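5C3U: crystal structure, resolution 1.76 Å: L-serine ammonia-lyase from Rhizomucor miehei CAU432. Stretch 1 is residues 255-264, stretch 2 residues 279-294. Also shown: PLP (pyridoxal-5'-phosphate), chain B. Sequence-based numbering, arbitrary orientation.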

# COMPACT_ATOMS: atom_id res chain seq x y z
N PRO A 255 -10.06 -8.98 -8.97
CA PRO A 255 -8.73 -8.55 -9.38
C PRO A 255 -8.86 -7.73 -10.66
O PRO A 255 -9.62 -8.08 -11.58
CB PRO A 255 -8.01 -9.88 -9.67
CG PRO A 255 -8.89 -10.96 -9.11
CD PRO A 255 -10.28 -10.41 -9.24
N PHE A 256 -8.16 -6.60 -10.71
CA PHE A 256 -8.19 -5.76 -11.88
C PHE A 256 -6.79 -5.19 -12.13
O PHE A 256 -6.05 -4.93 -11.19
CB PHE A 256 -9.22 -4.65 -11.70
CG PHE A 256 -9.67 -4.03 -12.99
CD1 PHE A 256 -10.63 -4.65 -13.79
CD2 PHE A 256 -9.12 -2.82 -13.42
CE1 PHE A 256 -11.04 -4.07 -14.99
CE2 PHE A 256 -9.53 -2.24 -14.61
CZ PHE A 256 -10.48 -2.87 -15.40
N ALA A 257 -6.42 -5.03 -13.39
CA ALA A 257 -5.11 -4.48 -13.70
C ALA A 257 -5.25 -3.28 -14.61
O ALA A 257 -6.05 -3.30 -15.53
CB ALA A 257 -4.23 -5.54 -14.35
N VAL A 258 -4.48 -2.23 -14.31
CA VAL A 258 -4.42 -1.01 -15.12
C VAL A 258 -3.00 -0.81 -15.68
O VAL A 258 -2.03 -1.41 -15.20
CB VAL A 258 -4.85 0.24 -14.32
CG1 VAL A 258 -6.23 0.05 -13.69
CG2 VAL A 258 -3.81 0.61 -13.26
N SER A 259 -2.85 0.04 -16.70
CA SER A 259 -1.53 0.29 -17.28
C SER A 259 -0.77 1.34 -16.47
O SER A 259 -1.36 2.08 -15.69
CB SER A 259 -1.67 0.82 -18.71
OG SER A 259 -2.38 2.06 -18.68
N ASP A 260 0.54 1.40 -16.69
CA ASP A 260 1.36 2.47 -16.09
C ASP A 260 0.86 3.85 -16.51
O ASP A 260 0.88 4.78 -15.70
CB ASP A 260 2.83 2.27 -16.45
CG ASP A 260 3.54 1.32 -15.50
OD1 ASP A 260 2.88 0.70 -14.63
OD2 ASP A 260 4.79 1.18 -15.60
N ALA A 261 0.40 3.98 -17.76
CA ALA A 261 -0.12 5.26 -18.25
C ALA A 261 -1.37 5.69 -17.48
O ALA A 261 -1.51 6.86 -17.14
CB ALA A 261 -0.38 5.23 -19.75
N MET A 262 -2.26 4.75 -17.17
CA MET A 262 -3.44 5.06 -16.37
C MET A 262 -3.05 5.48 -14.96
O MET A 262 -3.59 6.46 -14.43
CB MET A 262 -4.39 3.87 -16.29
CG MET A 262 -5.14 3.63 -17.57
SD MET A 262 -5.89 1.98 -17.62
CE MET A 262 -7.13 2.15 -16.36
N ALA A 263 -2.11 4.75 -14.35
CA ALA A 263 -1.67 5.06 -12.99
C ALA A 263 -1.00 6.43 -12.96
O ALA A 263 -1.22 7.21 -12.04
CB ALA A 263 -0.73 3.98 -12.46
N ALA A 264 -0.20 6.73 -13.98
CA ALA A 264 0.53 8.00 -14.03
C ALA A 264 -0.45 9.17 -14.20
O ALA A 264 -0.31 10.26 -13.59
CB ALA A 264 1.52 8.00 -15.17
N GLU A 279 2.12 8.18 -4.80
CA GLU A 279 2.85 7.25 -5.66
C GLU A 279 1.93 6.67 -6.71
O GLU A 279 0.72 6.61 -6.50
CB GLU A 279 3.33 6.08 -4.82
CG GLU A 279 4.75 6.20 -4.34
CD GLU A 279 5.19 4.98 -3.55
OE1 GLU A 279 4.89 3.81 -3.93
OE2 GLU A 279 5.88 5.21 -2.56
N ALA A 280 2.52 6.22 -7.82
CA ALA A 280 1.75 5.50 -8.84
C ALA A 280 1.04 4.26 -8.31
O ALA A 280 0.02 3.85 -8.90
CB ALA A 280 2.65 5.13 -10.02
N SER A 281 1.56 3.66 -7.22
CA SER A 281 0.84 2.60 -6.51
C SER A 281 -0.59 3.02 -6.11
O SER A 281 -1.58 2.33 -6.40
CB SER A 281 1.65 2.14 -5.29
OG SER A 281 3.00 1.87 -5.69
N ALA A 282 -0.71 4.18 -5.47
CA ALA A 282 -2.02 4.72 -5.10
C ALA A 282 -2.74 5.19 -6.34
O ALA A 282 -3.97 5.10 -6.44
CB ALA A 282 -1.83 5.89 -4.13
N GLY A 283 -1.97 5.69 -7.30
CA GLY A 283 -2.51 6.16 -8.56
C GLY A 283 -3.26 5.03 -9.27
O GLY A 283 -4.27 5.28 -9.91
N ALA A 284 -2.76 3.80 -9.15
CA ALA A 284 -3.46 2.64 -9.75
C ALA A 284 -4.91 2.53 -9.26
O ALA A 284 -5.82 2.30 -10.06
CB ALA A 284 -2.70 1.35 -9.52
N ALA A 285 -5.13 2.68 -7.95
CA ALA A 285 -6.49 2.59 -7.41
C ALA A 285 -7.35 3.77 -7.84
O ALA A 285 -8.50 3.59 -8.23
CB ALA A 285 -6.46 2.48 -5.89
N LEU A 286 -6.79 4.98 -7.79
CA LEU A 286 -7.50 6.18 -8.23
C LEU A 286 -7.90 6.13 -9.71
O LEU A 286 -8.91 6.73 -10.11
CB LEU A 286 -6.61 7.42 -7.96
CG LEU A 286 -6.48 7.86 -6.50
CD1 LEU A 286 -5.30 8.79 -6.25
CD2 LEU A 286 -7.75 8.57 -6.05
N SER A 287 -7.11 5.41 -10.51
CA SER A 287 -7.34 5.38 -11.95
C SER A 287 -8.68 4.74 -12.33
O SER A 287 -9.26 5.10 -13.35
CB SER A 287 -6.16 4.72 -12.70
OG SER A 287 -6.23 3.31 -12.68
N LEU A 288 -9.19 3.86 -11.48
CA LEU A 288 -10.50 3.27 -11.75
C LEU A 288 -11.59 4.33 -11.72
O LEU A 288 -12.57 4.24 -12.47
CB LEU A 288 -10.83 2.13 -10.79
CG LEU A 288 -9.89 0.92 -10.82
CD1 LEU A 288 -10.56 -0.21 -10.06
CD2 LEU A 288 -9.57 0.47 -12.24
N CYS A 289 -11.41 5.36 -10.89
CA CYS A 289 -12.38 6.44 -10.82
C CYS A 289 -12.21 7.44 -11.94
O CYS A 289 -13.18 7.80 -12.62
CB CYS A 289 -12.31 7.12 -9.45
SG CYS A 289 -12.84 5.98 -8.14
N TYR A 290 -10.97 7.88 -12.15
CA TYR A 290 -10.66 8.87 -13.17
C TYR A 290 -10.99 8.40 -14.58
O TYR A 290 -11.42 9.19 -15.42
CB TYR A 290 -9.20 9.31 -13.06
CG TYR A 290 -8.96 10.30 -11.96
CD1 TYR A 290 -9.67 11.51 -11.92
CD2 TYR A 290 -7.99 10.06 -10.95
CE1 TYR A 290 -9.44 12.44 -10.92
CE2 TYR A 290 -7.77 10.99 -9.95
CZ TYR A 290 -8.49 12.18 -9.95
OH TYR A 290 -8.29 13.15 -8.98
N THR A 291 -10.82 7.11 -14.84
CA THR A 291 -11.16 6.56 -16.16
C THR A 291 -12.61 6.09 -16.28
O THR A 291 -13.03 5.72 -17.37
CB THR A 291 -10.29 5.33 -16.51
OG1 THR A 291 -10.59 4.28 -15.58
CG2 THR A 291 -8.79 5.67 -16.50
N HIS A 292 -13.35 6.05 -15.17
CA HIS A 292 -14.74 5.55 -15.16
C HIS A 292 -14.80 4.04 -15.29
O HIS A 292 -15.89 3.45 -15.34
CB HIS A 292 -15.60 6.22 -16.25
CG HIS A 292 -15.85 7.70 -16.04
ND1 HIS A 292 -14.94 8.53 -15.49
CD2 HIS A 292 -16.95 8.50 -16.37
CE1 HIS A 292 -15.44 9.78 -15.44
NE2 HIS A 292 -16.67 9.76 -15.98
N LEU A 293 -13.64 3.38 -15.31
CA LEU A 293 -13.64 1.91 -15.39
C LEU A 293 -14.38 1.26 -14.23
O LEU A 293 -14.90 0.14 -14.37
CB LEU A 293 -12.22 1.35 -15.53
CG LEU A 293 -11.69 1.39 -16.96
CD1 LEU A 293 -10.20 1.10 -17.03
CD2 LEU A 293 -12.45 0.41 -17.85
N ILE A 294 -14.47 1.96 -13.10
CA ILE A 294 -15.25 1.48 -11.94
C ILE A 294 -16.71 1.17 -12.35
O ILE A 294 -17.31 0.20 -11.86
CB ILE A 294 -15.15 2.43 -10.70
CG1 ILE A 294 -15.79 1.80 -9.45
CG2 ILE A 294 -15.74 3.80 -10.96
CD1 ILE A 294 -15.01 0.64 -8.89
N1 PLP B . 0.49 1.36 -1.99
C2 PLP B . 1.55 1.84 -1.30
C2A PLP B . 2.02 3.26 -1.44
C3 PLP B . 2.27 0.93 -0.41
O3 PLP B . 3.35 1.39 0.31
C4 PLP B . 1.77 -0.45 -0.29
C4A PLP B . 2.43 -1.39 0.62
C5 PLP B . 0.59 -0.87 -1.10
C6 PLP B . 0.00 0.10 -1.92
C5A PLP B . 0.01 -2.28 -1.04
O4P PLP B . 1.03 -3.17 -0.59
P PLP B . 0.89 -4.73 -0.18
O1P PLP B . 0.49 -4.80 1.25
O2P PLP B . -0.09 -5.41 -1.15
O3P PLP B . 2.29 -5.15 -0.44

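The first stretch is a strand, residues 255-258, that turns at Ser259 into a helix starting at Asp260. The second is mainly one helix beginning at Ala280. Both the strand and the helix that begins at Asp260 cross that helix at close to a right angle, 100° and 89° respectively. No hydrogen bond joins the two stretches. The contact is one of packing, and it buries 448 Å² in total.

Pro255 is out of reach of the second stretch. Phe256 points toward it. Phe256 CD2 lies 3.5 Å from Leu288 CD2. The CA-to-CB bond of Leu288 points sideways, but the end of the side chain comes nearer and reaches the ring. Leu293 CD1 sits at the edge of the same ring, 4.2 Å from Phe256 CE2.

Ala257 points away, as expected from the alternation of a strand. Val258 points toward the helix again and is buried. Val258 CG2 is 4.0 Å from Ala284 CB. Val258 CG1 is 3.7 Å from Leu288 CD2 and 3.4 Å from Ser287 OG. Ser287 OG donates to Ala284 O within its own helix, at 2.8 Å. Its polarity is thus met locally, although it faces a methyl group across the contact.

Ser259 points away and makes no contact with the second stretch. It caps the N-terminus of the helix that begins at Asp260 instead: Met262 N donates to Ser259 OG at 3.1 Å. Asp260 and Ala261 also stay clear.

Met262 has the largest area covered by the other stretch, 72 Å². Met262 CE lies 3.3 Å from Leu293 CD1, a tight apolar contact, and 3.9 Å from Thr291 CG2. Leu293 CD1 therefore meets both Met262 and Phe256. Thr291 OG1 is occupied within its own stretch, donating to Ser287 O at 2.7 Å and accepting from Leu293 N at 3.2 Å. The backbone of Met262 takes part too, with Met262 O 3.6 Å from Ser287 CB.

At Ala263 the backbones come closest, with Ala263 CA 4.4 Å from Ala284 CA. The residues that meet here are small. Ala263 CB is 3.6 Å from Ala280 O and 4.4 Å from Ala284 CB. Ala263 O lies 3.9 Å from Gly283 CA. A CB on Gly283 would point toward the first stretch and fall 2.6 Å from Ala263 O, a clash. The absence of a side chain there leaves room for the carbonyl. Ala264 points away, and its side chain stays out of contact.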